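Local structure of putative dehydrogenase (Amycolatopsis orientalis, 5A9T) at residues Asp73-Ala78 against Asn103-Trp108. The protein catalyses the NADPH-dependent reduction of imines to amines, as an imine reductase whose N-terminal Rossmann-type domain binds the cofactor. Sequence-based numbering, arbitrary orientation. Where two conformers were deposited one is given.
Sequences DALYSA and NEALRW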
loop_
_atom_site.group_PDB
_atom_site.type_symbol
_atom_site.label_atom_id
_atom_site.label_comp_id
_atom_site.label_asym_id
_atom_site.label_seq_id
_atom_site.Cartn_x
_atom_site.Cartn_y
_atom_site.Cartn_z
ATOM N N ASP A 73 -2.882 21.359 -24.689
ATOM C CA ASP A 73 -1.986 22.024 -25.634
ATOM C C ASP A 73 -1.054 20.865 -26.034
ATOM O O ASP A 73 -1.174 19.672 -25.547
ATOM C CB ASP A 73 -1.226 23.109 -24.898
ATOM C CG ASP A 73 -0.578 24.186 -25.815
ATOM O OD1 ASP A 73 -0.567 24.122 -27.139
ATOM O OD2 ASP A 73 -0.019 25.188 -25.320
ATOM N N ALA A 74 -0.182 21.206 -26.948
ATOM C CA ALA A 74 0.697 20.231 -27.613
ATOM C C ALA A 74 2.014 20.945 -27.893
ATOM O O ALA A 74 2.072 22.048 -28.431
ATOM C CB ALA A 74 0.254 19.784 -28.926
ATOM N N LEU A 75 3.079 20.226 -27.646
ATOM C CA LEU A 75 4.404 20.804 -27.916
ATOM C C LEU A 75 4.591 21.205 -29.344
ATOM O O LEU A 75 5.178 22.263 -29.612
ATOM C CB LEU A 75 5.432 19.682 -27.616
ATOM C CG LEU A 75 6.836 19.875 -27.439
ATOM C CD1 LEU A 75 6.867 20.712 -26.179
ATOM C CD2 LEU A 75 7.598 18.575 -27.232
ATOM N N TYR A 76 4.130 20.413 -30.313
ATOM C CA TYR A 76 4.350 20.744 -31.676
ATOM C C TYR A 76 3.718 22.129 -31.989
ATOM O O TYR A 76 4.168 22.807 -32.943
ATOM C CB TYR A 76 3.901 19.670 -32.718
ATOM C CG TYR A 76 2.453 19.363 -32.753
ATOM C CD1 TYR A 76 1.566 20.093 -33.601
ATOM C CD2 TYR A 76 1.909 18.345 -31.976
ATOM C CE1 TYR A 76 0.180 19.868 -33.558
ATOM C CE2 TYR A 76 0.516 18.129 -31.970
ATOM C CZ TYR A 76 -0.339 18.879 -32.788
ATOM O OH TYR A 76 -1.730 18.618 -32.754
ATOM N N SER A 77 2.576 22.384 -31.317
ATOM C CA SER A 77 1.864 23.639 -31.554
ATOM C C SER A 77 2.478 24.824 -30.818
ATOM O O SER A 77 2.770 25.862 -31.452
ATOM C CB SER A 77 0.400 23.503 -31.159
ATOM O OG SER A 77 -0.282 24.786 -31.192
ATOM N N ALA A 78 2.740 24.711 -29.511
ATOM C CA ALA A 78 3.361 25.800 -28.763
ATOM C C ALA A 78 4.730 26.171 -29.270
ATOM O O ALA A 78 5.042 27.371 -29.318
ATOM C CB ALA A 78 3.421 25.425 -27.300
ATOM N N ASN A 103 6.849 9.418 -26.940
ATOM C CA ASN A 103 7.587 8.898 -28.057
ATOM C C ASN A 103 7.461 9.765 -29.296
ATOM O O ASN A 103 8.469 9.906 -30.060
ATOM C CB ASN A 103 7.069 7.501 -28.323
ATOM C CG ASN A 103 7.991 6.525 -27.734
ATOM O OD1 ASN A 103 9.015 6.249 -28.327
ATOM N ND2 ASN A 103 7.817 6.235 -26.498
ATOM N N GLU A 104 6.263 10.256 -29.541
ATOM C CA GLU A 104 5.943 11.226 -30.637
ATOM C C GLU A 104 6.782 12.474 -30.466
ATOM O O GLU A 104 7.433 12.948 -31.428
ATOM C CB GLU A 104 4.452 11.704 -30.705
ATOM N N ALA A 105 6.766 13.029 -29.250
ATOM C CA ALA A 105 7.575 14.232 -29.034
ATOM C C ALA A 105 9.070 13.968 -29.182
ATOM O O ALA A 105 9.747 14.922 -29.655
ATOM C CB ALA A 105 7.272 14.746 -27.613
ATOM N N LEU A 106 9.631 12.874 -28.794
ATOM C CA LEU A 106 11.036 12.569 -28.997
ATOM C C LEU A 106 11.323 12.621 -30.527
ATOM O O LEU A 106 12.275 13.252 -30.958
ATOM C CB LEU A 106 11.414 11.222 -28.390
ATOM C CG LEU A 106 12.891 10.792 -28.447
ATOM C CD1 LEU A 106 13.276 9.958 -29.648
ATOM C CD2 LEU A 106 13.827 11.951 -28.415
ATOM N N ARG A 107 10.516 11.942 -31.309
ATOM C CA ARG A 107 10.741 11.975 -32.784
ATOM C C ARG A 107 10.620 13.395 -33.310
ATOM O O ARG A 107 11.441 13.745 -34.234
ATOM C CB ARG A 107 9.733 11.019 -33.474
ATOM C CG ARG A 107 10.125 9.586 -33.152
ATOM C CD ARG A 107 9.351 8.567 -34.004
ATOM N NE ARG A 107 7.892 8.631 -33.791
ATOM C CZ ARG A 107 7.200 7.916 -32.889
ATOM N NH1 ARG A 107 7.777 7.030 -32.066
ATOM N NH2 ARG A 107 5.906 8.108 -32.789
ATOM N N TRP A 108 9.632 14.199 -32.895
ATOM C CA TRP A 108 9.467 15.527 -33.221
ATOM C C TRP A 108 10.803 16.300 -32.962
ATOM O O TRP A 108 11.341 17.077 -33.778
ATOM C CB TRP A 108 8.256 16.165 -32.538
ATOM C CG TRP A 108 8.140 17.602 -32.635
ATOM C CD1 TRP A 108 7.461 18.311 -33.556
ATOM C CD2 TRP A 108 8.631 18.596 -31.680
ATOM N NE1 TRP A 108 7.564 19.625 -33.318
ATOM C CE2 TRP A 108 8.217 19.835 -32.162
ATOM C CE3 TRP A 108 9.373 18.524 -30.545
ATOM C CZ2 TRP A 108 8.548 21.037 -31.577
ATOM C CZ3 TRP A 108 9.688 19.750 -29.866
ATOM C CH2 TRP A 108 9.251 20.982 -30.413
#
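L75 and W108 both carry CG anti to the backbone N (chi1 -165° and 170°), and these torsions send an isobutyl group and an indole to meet between two helices of the Rossmann-type NADP-binding domain. The pair illustrates how helices that follow successive parallel strands, here 64-67 and 90-93, are joined by a few apolar side chains, with no hydrogen bond between the two segments. CG of L75 lies over one face of the W108 six-membered ring in a CH-pi contact, 4.2 Å from the centroid and 28° off the normal. CD2 of L75 reaches CZ3 of W108 at 3.6 Å. CD2 of L75 also touches CB of A105, at 3.9 Å, one helical turn before W108. L79 and L86 add further apolar cover to the indole, and A105 rests on Y116 of strand 115-121. Were W108 an alanine, the space beside L75 would probably open and its CG would lose the aromatic face. Toward the pyrrole side the contact thins at Y76, whose phenol ring leads away from the helix 99-111. There the closest approach is made by CB of Y76, obliquely to NE1 of W108 at 3.7 Å, with CA of Y76 beside it.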